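MsStt7d protein (Micromonas, PDB 4IX3) probably works as an ATP-dependent protein kinase, this chain being the magnesium-binding catalytic domain of a state transition kinase homologue. Local coordinates at residues B[163-168]-B[221-226]; B[214-219]-B[246-251]; B[204-209]-B[228-233]; B[194-199]-B[234-239]. One frame throughout, in Å; residues are numbered along the deposited sequence.

All four contacts involve the long helix-free run between strand 193-194 and helix 236-243, in the part of the kinase domain where the activation segment lies. Contacts 1 and 2 are buried. Contact 1 sets this run against the catalytic loop, and contact 2 sets it against helix 246-261; Asp249 of contact 2 bonds the backbone of His166 and Arg167 in contact 1. Contacts 3 and 4 lie farther from the chain centre and are partly buried. Their centres are about 10 Å apart. Contact 1 lays a leucine over one face of a guanidinium, and contact 2 combines CH-pi packing with bridging waters. Contact 3 is largely proline packing, and contact 4 pairs a few apolar side chains with one water between two backbone oxygens.

Contact 1: residues B[163-168]-B[221-226]; sequences GVVHRD and LYLLPP. With MG (magnesium ion), chain E.
Val165 and Leu223 reach toward each other, tip to tip. Val165 CG1 lies 3.8 Å from Leu223 CD2.

The second interaction is apolar packing on a charged, flat group. Leu223 CG, anti to its own carbonyl carbon (chi1 -64°), sits over the centre of one face of the Arg167 guanidinium, 3.8 Å from Arg167 CZ. Leu223 CD1 lies 3.8 Å from Arg167 NE. The arginine chain bends at chi2 and chi3 to reach this place. At the edge, near the guanidinium plane, Leu221 O is 3.7 Å from Arg167 NH1. The weak hydrogen bond of that nitrogen goes to Pro210 O instead. An alanine in place of Arg167 would probably leave Leu223 without the flat surface it packs on and Pro210 O without this weak partner.

The metal is held next along the chain. Asp168 OD2 binds the magnesium ion at 2.0 Å. Four waters and Asp188 OD2 complete six ligands.

Asp249 bonds the backbone N of both His166 and Arg167. His166, Arg167 and Asp168 form the HRD motif of the protein kinase catalytic loop, here packed against the far part of the activation segment.

Contact 2: residues B[214-219]-B[246-251]; sequences RYAKAD and DRFDSW
Lys217 lies across the indole of Trp251, the two side chains crossing at about a right angle. Lys217 CB stands over the face of the six-membered ring in a CH-pi contact, 3.7 Å from its centroid and 14° off the normal. Lys217 CD is 3.8 Å from Trp251 CZ3. Over the face too, Lys217 N comes within 3.2 Å of Trp251 NE1; both are donors and do not bond each other. Ala216 CB adds apolar contact with Phe248 CZ at 3.8 Å.

Helix 246-261 is the F helix of the kinase fold, and Asp249 and Trp251 belong to its DxW sequence. Trp251 faces the activation segment, its CG anti to the backbone N (chi1 175°).

Two waters join the segments. Water 5, at the indole edge, accepts from Trp251 NE1 at 2.9 Å and donates to Arg214 O. Water 6 sits over the centre of one face of the Phe248 ring and donates to Tyr215 O and to Phe248 O, the latter at 2.8 Å.

The ammonium of Lys217 extends past the indole. Its NZ forms a salt bridge with Asp219 OD1 at 2.6 Å and another with Glu220.

Contact 3: residues B[204-209]-B[228-233]; sequences YYPGDG and SPRPTK
Tyr204 and Pro231 cross obliquely. Tyr204 CD2 is 3.6 Å from Pro231 CB. Cys195 and Leu224 also touch the tyrosine side chain. A glycine in place of Tyr204 would probably open a gap beside Pro231 CB and leave Leu224 and Cys195 without the side chain they touch.

Arg230 bends at chi2 and passes Pro206 at about a right angle. Pro206 CD lies over one face of the guanidinium, offset toward its rim, and is 4.0 Å from Arg230 NE. The guanidinium also meets the base of Tyr205, where Tyr205 CB is 3.2 Å from Arg230 NH1. Tyr204 O lies at the guanidinium edge, near its plane.

Pro206 also meets Pro231, with 4.0 Å between Pro206 CD and Pro231 CD. Its CG faces backbone oxygens and lies 3.6 Å from Ser228 O. Ser228 OG donates to Pro229 O at 2.9 Å, in the carbonyl plane and on a lone pair.

The touching parts run in nearly opposite directions, 154° apart. Both belong to the long irregular run between strand 193-194 and helix 236-243, and the contact probably sets the kinase activation segment against the chain that follows it.

Contact 4: residues B[194-199]-B[234-239]; sequences LCLPLP and DNAAKL
The Pro197 ring is met at one corner by Ala236. Pro197 CD lies 3.7 Å from Ala236 CB, and Lys233 also touches the ring. The flat peptide group of Cys195 presents its oxygen to the same methyl, with 3.8 Å between Cys195 O and Ala236 CB.

The contact belongs to the protein kinase fold. It sets the chain just after strand 193-194, in the activation segment, against helix 236-243, at Ala236 and Ala237. Strand 193-194 pairs with strand 164-165, which leads into the catalytic loop. The backbone of Cys195 bonds Gly163, and its side chain touches Val165.

Leu196 comes alongside the same two alanines. Leu196 CD2 reaches 4.4 Å from Ala236 CB. Ala237 is met by the same leucine methyl through its CA. Pro197 is the centre of an inverse gamma turn, which bends the chain just where it meets Ala236. The turn is closed by a weak bond from Leu198 N to Leu196 O.

One water bridges the two backbones. Water 7 donates to Cys195 O at 2.8 Å and to Ala236 O at 2.7 Å.

Contact 1: residues B[163-168]-B[221-226]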
loop_
_atom_site.group_PDB
_atom_site.type_symbol
_atom_site.label_atom_id
_atom_site.label_comp_id
_atom_site.label_asym_id
_atom_site.label_seq_id
_atom_site.Cartn_x
_atom_site.Cartn_y
_atom_site.Cartn_z
ATOM N N GLY B 163 -17.669 13.369 -14.804
ATOM C CA GLY B 163 -17.478 11.928 -14.896
ATOM C C GLY B 163 -16.528 11.304 -13.885
ATOM O O GLY B 163 -16.261 10.118 -13.980
ATOM N N VAL B 164 -16.009 12.060 -12.940
ATOM C CA VAL B 164 -15.051 11.546 -11.981
ATOM C C VAL B 164 -15.710 11.138 -10.684
ATOM O O VAL B 164 -16.463 11.953 -10.108
ATOM C CB VAL B 164 -13.952 12.605 -11.729
ATOM C CG1 VAL B 164 -12.965 12.130 -10.654
ATOM C CG2 VAL B 164 -13.223 12.909 -13.055
ATOM N N VAL B 165 -15.436 9.921 -10.241
ATOM C CA VAL B 165 -15.797 9.472 -8.898
ATOM C C VAL B 165 -14.522 9.367 -8.083
ATOM O O VAL B 165 -13.570 8.703 -8.542
ATOM C CB VAL B 165 -16.598 8.156 -8.920
ATOM C CG1 VAL B 165 -16.898 7.632 -7.519
ATOM C CG2 VAL B 165 -17.862 8.371 -9.729
ATOM N N HIS B 166 -14.466 10.027 -6.938
ATOM C CA HIS B 166 -13.184 10.186 -6.234
ATOM C C HIS B 166 -12.787 8.844 -5.595
ATOM O O HIS B 166 -11.612 8.444 -5.660
ATOM C CB HIS B 166 -13.353 11.312 -5.187
ATOM C CG HIS B 166 -12.147 11.513 -4.352
ATOM N ND1 HIS B 166 -11.279 12.567 -4.440
ATOM C CD2 HIS B 166 -11.665 10.680 -3.366
ATOM C CE1 HIS B 166 -10.287 12.400 -3.531
ATOM N NE2 HIS B 166 -10.561 11.247 -2.859
ATOM N N ARG B 167 -13.749 8.183 -4.960
ATOM C CA ARG B 167 -13.530 6.855 -4.398
ATOM C C ARG B 167 -12.894 6.834 -3.006
ATOM O O ARG B 167 -13.006 5.836 -2.296
ATOM C CB ARG B 167 -12.695 6.005 -5.362
ATOM C CG ARG B 167 -13.326 4.667 -5.714
ATOM C CD ARG B 167 -12.270 3.589 -5.892
ATOM N NE ARG B 167 -12.489 2.804 -7.103
ATOM C CZ ARG B 167 -13.024 1.587 -7.118
ATOM N NH1 ARG B 167 -13.397 1.011 -5.983
ATOM N NH2 ARG B 167 -13.186 0.946 -8.266
ATOM N N ASP B 168 -12.221 7.913 -2.611
ATOM C CA ASP B 168 -11.514 7.897 -1.316
ATOM C C ASP B 168 -11.784 9.159 -0.516
ATOM O O ASP B 168 -10.893 9.761 0.078
ATOM C CB ASP B 168 -9.992 7.668 -1.514
ATOM C CG ASP B 168 -9.291 7.144 -0.257
ATOM O OD1 ASP B 168 -9.986 6.748 0.696
ATOM O OD2 ASP B 168 -8.034 7.163 -0.223
ATOM N N LEU B 221 -18.073 -2.275 -1.823
ATOM C CA LEU B 221 -16.669 -1.912 -1.999
ATOM C C LEU B 221 -16.327 -1.607 -3.472
ATOM O O LEU B 221 -15.173 -1.366 -3.824
ATOM C CB LEU B 221 -15.757 -2.982 -1.370
ATOM C CG LEU B 221 -16.091 -3.248 0.095
ATOM C CD1 LEU B 221 -15.185 -4.388 0.547
ATOM C CD2 LEU B 221 -15.996 -2.010 0.983
ATOM N N TYR B 222 -17.331 -1.578 -4.333
ATOM C CA TYR B 222 -17.181 -1.415 -5.777
ATOM C C TYR B 222 -17.779 -0.089 -6.275
ATOM O O TYR B 222 -18.603 0.526 -5.587
ATOM C CB TYR B 222 -17.919 -2.557 -6.496
ATOM C CG TYR B 222 -19.411 -2.670 -6.121
ATOM C CD1 TYR B 222 -20.373 -1.815 -6.691
ATOM C CD2 TYR B 222 -19.839 -3.600 -5.168
ATOM C CE1 TYR B 222 -21.711 -1.884 -6.320
ATOM C CE2 TYR B 222 -21.179 -3.686 -4.806
ATOM C CZ TYR B 222 -22.098 -2.830 -5.376
ATOM O OH TYR B 222 -23.408 -2.987 -4.974
ATOM N N LEU B 223 -17.455 0.296 -7.510
ATOM C CA LEU B 223 -18.184 1.321 -8.255
ATOM C C LEU B 223 -19.241 0.694 -9.145
ATOM O O LEU B 223 -20.395 1.133 -9.143
ATOM C CB LEU B 223 -17.254 2.232 -9.069
ATOM C CG LEU B 223 -16.291 3.083 -8.243
ATOM C CD1 LEU B 223 -15.509 4.019 -9.143
ATOM C CD2 LEU B 223 -17.031 3.899 -7.187
ATOM N N LEU B 224 -18.897 -0.386 -9.835
ATOM C CA LEU B 224 -19.875 -1.125 -10.639
ATOM C C LEU B 224 -19.953 -2.499 -9.995
ATOM O O LEU B 224 -18.911 -3.039 -9.607
ATOM C CB LEU B 224 -19.366 -1.340 -12.062
ATOM C CG LEU B 224 -19.302 -0.083 -12.915
ATOM C CD1 LEU B 224 -18.612 -0.329 -14.254
ATOM C CD2 LEU B 224 -20.678 0.549 -13.075
ATOM N N PRO B 225 -21.182 -3.021 -9.765
ATOM C CA PRO B 225 -21.318 -4.349 -9.181
ATOM C C PRO B 225 -20.833 -5.429 -10.159
ATOM O O PRO B 225 -20.945 -5.270 -11.383
ATOM C CB PRO B 225 -22.822 -4.438 -8.950
ATOM C CG PRO B 225 -23.411 -3.709 -10.114
ATOM C CD PRO B 225 -22.465 -2.538 -10.312
ATOM N N PRO B 226 -20.234 -6.500 -9.620
ATOM C CA PRO B 226 -19.882 -7.701 -10.370
ATOM C C PRO B 226 -20.816 -8.113 -11.505
ATOM O O PRO B 226 -20.336 -8.451 -12.592
ATOM C CB PRO B 226 -19.842 -8.764 -9.280
ATOM C CG PRO B 226 -19.186 -8.006 -8.173
ATOM C CD PRO B 226 -19.656 -6.569 -8.265
HETATM MG MG MG E . -6.268 6.956 -1.171
HETATM O O HOH W 1 -7.223 6.570 -2.968
HETATM O O HOH W 2 -4.430 6.885 -2.257
HETATM O O HOH W 3 -5.204 7.388 0.478
HETATM O O HOH W 4 -6.183 4.990 -0.804
#

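Contact 2: residues B[214-219]-B[246-251]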
loop_
_atom_site.group_PDB
_atom_site.type_symbol
_atom_site.label_atom_id
_atom_site.label_comp_id
_atom_site.label_asym_id
_atom_site.label_seq_id
_atom_site.Cartn_x
_atom_site.Cartn_y
_atom_site.Cartn_z
ATOM N N ARG B 214 -13.408 1.996 6.320
ATOM C CA ARG B 214 -14.050 2.890 7.269
ATOM C C ARG B 214 -15.066 3.823 6.592
ATOM O O ARG B 214 -15.982 4.318 7.279
ATOM C CB ARG B 214 -12.990 3.739 7.965
ATOM C CG ARG B 214 -11.969 2.930 8.773
ATOM C CD ARG B 214 -10.877 3.812 9.331
ATOM N NE ARG B 214 -10.113 4.338 8.197
ATOM C CZ ARG B 214 -9.214 5.305 8.286
ATOM N NH1 ARG B 214 -8.917 5.824 9.463
ATOM N NH2 ARG B 214 -8.647 5.771 7.159
ATOM N N TYR B 215 -14.878 4.075 5.298
ATOM C CA TYR B 215 -15.631 5.077 4.548
ATOM C C TYR B 215 -16.345 4.475 3.367
ATOM O O TYR B 215 -16.838 5.193 2.504
ATOM C CB TYR B 215 -14.705 6.211 4.109
ATOM C CG TYR B 215 -14.120 6.934 5.315
ATOM C CD1 TYR B 215 -14.890 7.916 5.983
ATOM C CD2 TYR B 215 -12.869 6.597 5.863
ATOM C CE1 TYR B 215 -14.406 8.550 7.095
ATOM C CE2 TYR B 215 -12.392 7.216 6.988
ATOM C CZ TYR B 215 -13.157 8.217 7.616
ATOM O OH TYR B 215 -12.685 8.804 8.761
ATOM N N ALA B 216 -16.524 3.152 3.383
ATOM C CA ALA B 216 -17.267 2.463 2.331
ATOM C C ALA B 216 -18.195 1.460 3.023
ATOM O O ALA B 216 -17.791 0.768 3.975
ATOM C CB ALA B 216 -16.288 1.725 1.399
ATOM N N LYS B 217 -19.471 1.481 2.628
ATOM C CA LYS B 217 -20.451 0.501 3.106
ATOM C C LYS B 217 -19.887 -0.910 2.898
ATOM O O LYS B 217 -19.316 -1.207 1.838
ATOM C CB LYS B 217 -21.790 0.707 2.369
ATOM C CG LYS B 217 -22.906 -0.256 2.756
ATOM C CD LYS B 217 -24.269 0.213 2.255
ATOM C CE LYS B 217 -25.338 -0.781 2.661
ATOM N NZ LYS B 217 -25.458 -1.756 1.536
ATOM N N ALA B 218 -20.023 -1.781 3.898
ATOM C CA ALA B 218 -19.237 -3.013 3.917
ATOM C C ALA B 218 -19.530 -3.911 2.714
ATOM O O ALA B 218 -18.667 -4.660 2.258
ATOM C CB ALA B 218 -19.433 -3.774 5.213
ATOM N N ASP B 219 -20.751 -3.870 2.197
ATOM C CA ASP B 219 -21.086 -4.718 1.062
ATOM C C ASP B 219 -21.128 -3.972 -0.280
ATOM O O ASP B 219 -21.704 -4.474 -1.250
ATOM C CB ASP B 219 -22.394 -5.455 1.320
ATOM C CG ASP B 219 -23.590 -4.530 1.305
ATOM O OD1 ASP B 219 -23.413 -3.290 1.429
ATOM O OD2 ASP B 219 -24.716 -5.073 1.315
ATOM N N ASP B 246 -21.379 7.173 -8.523
ATOM C CA ASP B 246 -21.196 8.397 -7.739
ATOM C C ASP B 246 -21.728 8.281 -6.311
ATOM O O ASP B 246 -21.297 9.006 -5.436
ATOM C CB ASP B 246 -21.839 9.592 -8.462
ATOM C CG ASP B 246 -23.308 9.358 -8.731
ATOM O OD1 ASP B 246 -24.109 10.218 -8.312
ATOM O OD2 ASP B 246 -23.650 8.346 -9.387
ATOM N N ARG B 247 -22.737 7.417 -6.144
ATOM C CA ARG B 247 -23.313 7.177 -4.801
ATOM C C ARG B 247 -22.313 6.499 -3.865
ATOM O O ARG B 247 -22.476 6.571 -2.640
ATOM C CB ARG B 247 -24.622 6.389 -4.869
ATOM C CG ARG B 247 -25.850 7.284 -4.933
ATOM C CD ARG B 247 -25.855 8.327 -6.048
ATOM N NE ARG B 247 -27.214 8.816 -6.240
ATOM C CZ ARG B 247 -27.686 9.320 -7.376
ATOM N NH1 ARG B 247 -26.855 9.586 -8.384
ATOM N NH2 ARG B 247 -28.978 9.585 -7.505
ATOM N N PHE B 248 -21.190 5.964 -4.395
ATOM C CA PHE B 248 -20.099 5.567 -3.497
ATOM C C PHE B 248 -19.551 6.777 -2.739
ATOM O O PHE B 248 -19.322 6.747 -1.513
ATOM C CB PHE B 248 -18.985 4.894 -4.324
ATOM C CG PHE B 248 -17.855 4.362 -3.478
ATOM C CD1 PHE B 248 -17.732 2.987 -3.235
ATOM C CD2 PHE B 248 -16.836 5.182 -3.017
ATOM C CE1 PHE B 248 -16.700 2.488 -2.423
ATOM C CE2 PHE B 248 -15.785 4.705 -2.254
ATOM C CZ PHE B 248 -15.721 3.334 -1.946
ATOM N N ASP B 249 -19.382 7.886 -3.474
ATOM C CA ASP B 249 -18.923 9.126 -2.849
ATOM C C ASP B 249 -19.979 9.736 -1.908
ATOM O O ASP B 249 -19.626 10.309 -0.890
ATOM C CB ASP B 249 -18.554 10.190 -3.887
ATOM C CG ASP B 249 -17.227 9.921 -4.608
ATOM O OD1 ASP B 249 -16.374 9.145 -4.104
ATOM O OD2 ASP B 249 -17.012 10.606 -5.645
ATOM N N SER B 250 -21.255 9.529 -2.224
ATOM C CA SER B 250 -22.311 10.032 -1.315
ATOM C C SER B 250 -22.219 9.385 0.078
ATOM O O SER B 250 -22.235 10.068 1.102
ATOM C CB SER B 250 -23.677 9.722 -1.884
ATOM O OG SER B 250 -23.879 10.422 -3.110
ATOM N N TRP B 251 -21.998 8.056 0.100
ATOM C CA TRP B 251 -21.875 7.340 1.395
ATOM C C TRP B 251 -20.662 7.843 2.156
ATOM O O TRP B 251 -20.731 8.170 3.337
ATOM C CB TRP B 251 -21.739 5.861 1.117
ATOM C CG TRP B 251 -21.484 5.089 2.386
ATOM C CD1 TRP B 251 -20.261 4.853 3.006
ATOM C CD2 TRP B 251 -22.478 4.375 3.178
ATOM N NE1 TRP B 251 -20.429 4.160 4.176
ATOM C CE2 TRP B 251 -21.754 3.816 4.319
ATOM C CE3 TRP B 251 -23.865 4.218 3.112
ATOM C CZ2 TRP B 251 -22.401 3.071 5.302
ATOM C CZ3 TRP B 251 -24.514 3.494 4.113
ATOM C CH2 TRP B 251 -23.792 2.962 5.207
HETATM O O HOH W 5 -18.313 3.295 5.928
HETATM O O HOH W 6 -18.484 4.618 0.108
#

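Contact 3: residues B[204-209]-B[228-233]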
loop_
_atom_site.group_PDB
_atom_site.type_symbol
_atom_site.label_atom_id
_atom_site.label_comp_id
_atom_site.label_asym_id
_atom_site.label_seq_id
_atom_site.Cartn_x
_atom_site.Cartn_y
_atom_site.Cartn_z
ATOM N N TYR B 204 -12.007 2.079 -14.079
ATOM C CA TYR B 204 -13.442 1.871 -13.924
ATOM C C TYR B 204 -13.777 0.478 -14.445
ATOM O O TYR B 204 -13.586 0.202 -15.616
ATOM C CB TYR B 204 -14.134 2.924 -14.772
ATOM C CG TYR B 204 -15.638 3.029 -14.618
ATOM C CD1 TYR B 204 -16.229 3.007 -13.355
ATOM C CD2 TYR B 204 -16.454 3.160 -15.722
ATOM C CE1 TYR B 204 -17.601 3.178 -13.206
ATOM C CE2 TYR B 204 -17.839 3.314 -15.602
ATOM C CZ TYR B 204 -18.406 3.360 -14.335
ATOM O OH TYR B 204 -19.776 3.574 -14.164
ATOM N N TYR B 205 -14.210 -0.413 -13.561
ATOM C CA TYR B 205 -14.305 -1.848 -13.874
ATOM C C TYR B 205 -15.362 -2.457 -12.958
ATOM O O TYR B 205 -15.618 -1.869 -11.897
ATOM C CB TYR B 205 -12.928 -2.525 -13.700
ATOM C CG TYR B 205 -12.218 -2.133 -12.411
ATOM C CD1 TYR B 205 -12.550 -2.743 -11.200
ATOM C CD2 TYR B 205 -11.273 -1.098 -12.386
ATOM C CE1 TYR B 205 -11.915 -2.378 -10.025
ATOM C CE2 TYR B 205 -10.658 -0.703 -11.206
ATOM C CZ TYR B 205 -10.983 -1.350 -10.024
ATOM O OH TYR B 205 -10.399 -0.992 -8.818
ATOM N N PRO B 206 -15.993 -3.594 -13.354
ATOM C CA PRO B 206 -16.965 -4.195 -12.446
ATOM C C PRO B 206 -16.223 -4.865 -11.305
ATOM O O PRO B 206 -15.100 -5.370 -11.491
ATOM C CB PRO B 206 -17.682 -5.263 -13.287
ATOM C CG PRO B 206 -17.251 -5.036 -14.697
ATOM C CD PRO B 206 -15.944 -4.287 -14.651
ATOM N N GLY B 207 -16.867 -4.895 -10.140
ATOM C CA GLY B 207 -16.314 -5.610 -8.994
ATOM C C GLY B 207 -15.600 -4.731 -7.990
ATOM O O GLY B 207 -15.416 -3.518 -8.205
ATOM N N ASP B 208 -15.220 -5.325 -6.863
ATOM C CA ASP B 208 -14.572 -4.589 -5.785
ATOM C C ASP B 208 -13.305 -3.894 -6.314
ATOM O O ASP B 208 -12.620 -4.440 -7.207
ATOM C CB ASP B 208 -14.333 -5.449 -4.519
ATOM C CG ASP B 208 -15.646 -6.016 -3.886
ATOM O OD1 ASP B 208 -16.740 -5.475 -4.143
ATOM O OD2 ASP B 208 -15.615 -6.971 -3.065
ATOM N N GLY B 209 -13.016 -2.692 -5.814
ATOM C CA GLY B 209 -11.692 -2.021 -6.038
ATOM C C GLY B 209 -11.121 -1.750 -4.663
ATOM O O GLY B 209 -11.731 -2.219 -3.686
ATOM N N SER B 228 -22.318 -6.421 -13.478
ATOM C CA SER B 228 -22.384 -5.355 -14.484
ATOM C C SER B 228 -21.539 -5.705 -15.709
ATOM O O SER B 228 -20.479 -6.321 -15.568
ATOM C CB SER B 228 -21.914 -4.031 -13.858
ATOM O OG SER B 228 -21.715 -2.970 -14.797
ATOM N N PRO B 229 -22.024 -5.353 -16.917
ATOM C CA PRO B 229 -21.108 -5.306 -18.051
ATOM C C PRO B 229 -19.848 -4.497 -17.748
ATOM O O PRO B 229 -19.853 -3.568 -16.920
ATOM C CB PRO B 229 -21.906 -4.576 -19.145
ATOM C CG PRO B 229 -23.334 -4.707 -18.761
ATOM C CD PRO B 229 -23.359 -4.824 -17.258
ATOM N N ARG B 230 -18.776 -4.854 -18.446
ATOM C CA ARG B 230 -17.566 -4.051 -18.520
ATOM C C ARG B 230 -17.930 -2.722 -19.150
ATOM O O ARG B 230 -18.734 -2.694 -20.084
ATOM C CB ARG B 230 -16.570 -4.753 -19.438
ATOM C CG ARG B 230 -15.393 -5.376 -18.718
ATOM C CD ARG B 230 -14.361 -4.290 -18.477
ATOM N NE ARG B 230 -13.249 -4.714 -17.634
ATOM C CZ ARG B 230 -12.532 -3.879 -16.889
ATOM N NH1 ARG B 230 -12.845 -2.583 -16.859
ATOM N NH2 ARG B 230 -11.518 -4.345 -16.165
ATOM N N PRO B 231 -17.359 -1.612 -18.633
ATOM C CA PRO B 231 -17.717 -0.332 -19.228
ATOM C C PRO B 231 -17.043 -0.124 -20.577
ATOM O O PRO B 231 -15.848 -0.392 -20.745
ATOM C CB PRO B 231 -17.187 0.701 -18.234
ATOM C CG PRO B 231 -16.182 -0.020 -17.401
ATOM C CD PRO B 231 -16.569 -1.473 -17.398
ATOM N N THR B 232 -17.850 0.279 -21.546
ATOM C CA THR B 232 -17.364 0.640 -22.865
ATOM C C THR B 232 -17.965 1.993 -23.213
ATOM O O THR B 232 -18.827 2.511 -22.480
ATOM C CB THR B 232 -17.836 -0.386 -23.916
ATOM O OG1 THR B 232 -19.269 -0.347 -24.010
ATOM C CG2 THR B 232 -17.396 -1.795 -23.520
ATOM N N LYS B 233 -17.519 2.549 -24.336
ATOM C CA LYS B 233 -17.991 3.842 -24.820
ATOM C C LYS B 233 -19.495 3.847 -25.065
ATOM O O LYS B 233 -20.154 4.860 -24.845
ATOM C CB LYS B 233 -17.270 4.227 -26.113
ATOM C CG LYS B 233 -15.801 4.592 -25.968
ATOM C CD LYS B 233 -15.012 4.317 -27.246
ATOM C CE LYS B 233 -13.609 4.912 -27.221
ATOM N NZ LYS B 233 -12.715 4.326 -26.181
#

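Contact 4: residues B[194-199]-B[234-239]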
loop_
_atom_site.group_PDB
_atom_site.type_symbol
_atom_site.label_atom_id
_atom_site.label_comp_id
_atom_site.label_asym_id
_atom_site.label_seq_id
_atom_site.Cartn_x
_atom_site.Cartn_y
_atom_site.Cartn_z
ATOM N N LEU B 194 -12.512 7.737 -13.939
ATOM C CA LEU B 194 -13.240 8.474 -14.985
ATOM C C LEU B 194 -14.283 7.575 -15.658
ATOM O O LEU B 194 -13.935 6.533 -16.229
ATOM C CB LEU B 194 -12.266 9.087 -16.020
ATOM C CG LEU B 194 -12.947 9.870 -17.141
ATOM C CD1 LEU B 194 -13.784 11.024 -16.610
ATOM C CD2 LEU B 194 -11.886 10.343 -18.136
ATOM N N CYS B 195 -15.556 7.869 -15.390
ATOM C CA CYS B 195 -16.612 6.887 -15.637
ATOM C C CYS B 195 -17.363 7.134 -16.920
ATOM O O CYS B 195 -18.311 6.419 -17.213
ATOM C CB CYS B 195 -17.615 6.950 -14.487
ATOM S SG CYS B 195 -16.867 6.587 -12.902
ATOM N N LEU B 196 -16.989 8.173 -17.659
ATOM C CA LEU B 196 -17.575 8.409 -18.956
ATOM C C LEU B 196 -16.458 8.407 -19.992
ATOM O O LEU B 196 -15.292 8.658 -19.658
ATOM C CB LEU B 196 -18.322 9.752 -18.954
ATOM C CG LEU B 196 -19.507 9.823 -17.991
ATOM C CD1 LEU B 196 -19.938 11.271 -17.869
ATOM C CD2 LEU B 196 -20.657 8.910 -18.392
ATOM N N PRO B 197 -16.815 8.115 -21.247
ATOM C CA PRO B 197 -15.769 8.017 -22.258
ATOM C C PRO B 197 -15.370 9.409 -22.749
ATOM O O PRO B 197 -15.847 9.879 -23.771
ATOM C CB PRO B 197 -16.424 7.189 -23.368
ATOM C CG PRO B 197 -17.898 7.401 -23.205
ATOM C CD PRO B 197 -18.159 7.877 -21.807
ATOM N N LEU B 198 -14.486 10.068 -22.015
ATOM C CA LEU B 198 -14.140 11.453 -22.308
ATOM C C LEU B 198 -12.629 11.579 -22.469
ATOM O O LEU B 198 -11.999 12.325 -21.715
ATOM C CB LEU B 198 -14.625 12.351 -21.169
ATOM C CG LEU B 198 -16.111 12.272 -20.817
ATOM C CD1 LEU B 198 -16.433 13.107 -19.586
ATOM C CD2 LEU B 198 -16.965 12.722 -21.999
ATOM N N PRO B 199 -12.025 10.832 -23.415
ATOM C CA PRO B 199 -12.570 9.953 -24.455
ATOM C C PRO B 199 -12.683 8.471 -24.071
ATOM O O PRO B 199 -13.377 7.707 -24.749
ATOM C CB PRO B 199 -11.538 10.097 -25.570
ATOM C CG PRO B 199 -10.251 10.183 -24.813
ATOM C CD PRO B 199 -10.575 11.034 -23.608
ATOM N N ASP B 234 -20.034 2.746 -25.583
ATOM C CA ASP B 234 -21.473 2.715 -25.824
ATOM C C ASP B 234 -22.336 2.566 -24.587
ATOM O O ASP B 234 -23.425 3.124 -24.562
ATOM C CB ASP B 234 -21.869 1.687 -26.875
ATOM C CG ASP B 234 -21.110 1.882 -28.156
ATOM O OD1 ASP B 234 -20.949 3.051 -28.570
ATOM O OD2 ASP B 234 -20.619 0.874 -28.699
ATOM N N ASN B 235 -21.886 1.818 -23.583
ATOM C CA ASN B 235 -22.747 1.602 -22.427
ATOM C C ASN B 235 -22.497 2.522 -21.224
ATOM O O ASN B 235 -23.264 2.513 -20.249
ATOM C CB ASN B 235 -22.797 0.130 -21.999
ATOM C CG ASN B 235 -21.535 -0.346 -21.286
ATOM O OD1 ASN B 235 -21.400 -1.528 -20.988
ATOM N ND2 ASN B 235 -20.633 0.562 -20.972
ATOM N N ALA B 236 -21.425 3.309 -21.247
ATOM C CA ALA B 236 -21.027 4.061 -20.043
ATOM C C ALA B 236 -22.182 4.865 -19.448
ATOM O O ALA B 236 -22.366 4.864 -18.225
ATOM C CB ALA B 236 -19.853 4.988 -20.326
ATOM N N ALA B 237 -22.962 5.537 -20.294
ATOM C CA ALA B 237 -24.007 6.418 -19.772
ATOM C C ALA B 237 -25.129 5.602 -19.117
ATOM O O ALA B 237 -25.620 5.952 -18.037
ATOM C CB ALA B 237 -24.546 7.328 -20.862
ATOM N N LYS B 238 -25.434 4.447 -19.698
ATOM C CA LYS B 238 -26.417 3.540 -19.137
ATOM C C LYS B 238 -25.983 2.993 -17.778
ATOM O O LYS B 238 -26.784 3.007 -16.825
ATOM C CB LYS B 238 -26.709 2.405 -20.124
ATOM C CG LYS B 238 -27.907 1.545 -19.751
ATOM C CD LYS B 238 -28.260 0.581 -20.869
ATOM C CE LYS B 238 -28.323 -0.858 -20.357
ATOM N NZ LYS B 238 -26.985 -1.518 -20.229
ATOM N N LEU B 239 -24.710 2.600 -17.658
ATOM C CA LEU B 239 -24.153 2.102 -16.394
ATOM C C LEU B 239 -24.146 3.174 -15.314
ATOM O O LEU B 239 -24.372 2.876 -14.132
ATOM C CB LEU B 239 -22.742 1.501 -16.582
ATOM C CG LEU B 239 -22.526 0.318 -17.531
ATOM C CD1 LEU B 239 -22.897 0.814 -18.907
ATOM C CD2 LEU B 239 -21.073 -0.127 -17.531
HETATM O O HOH W 7 -20.523 5.059 -16.263
#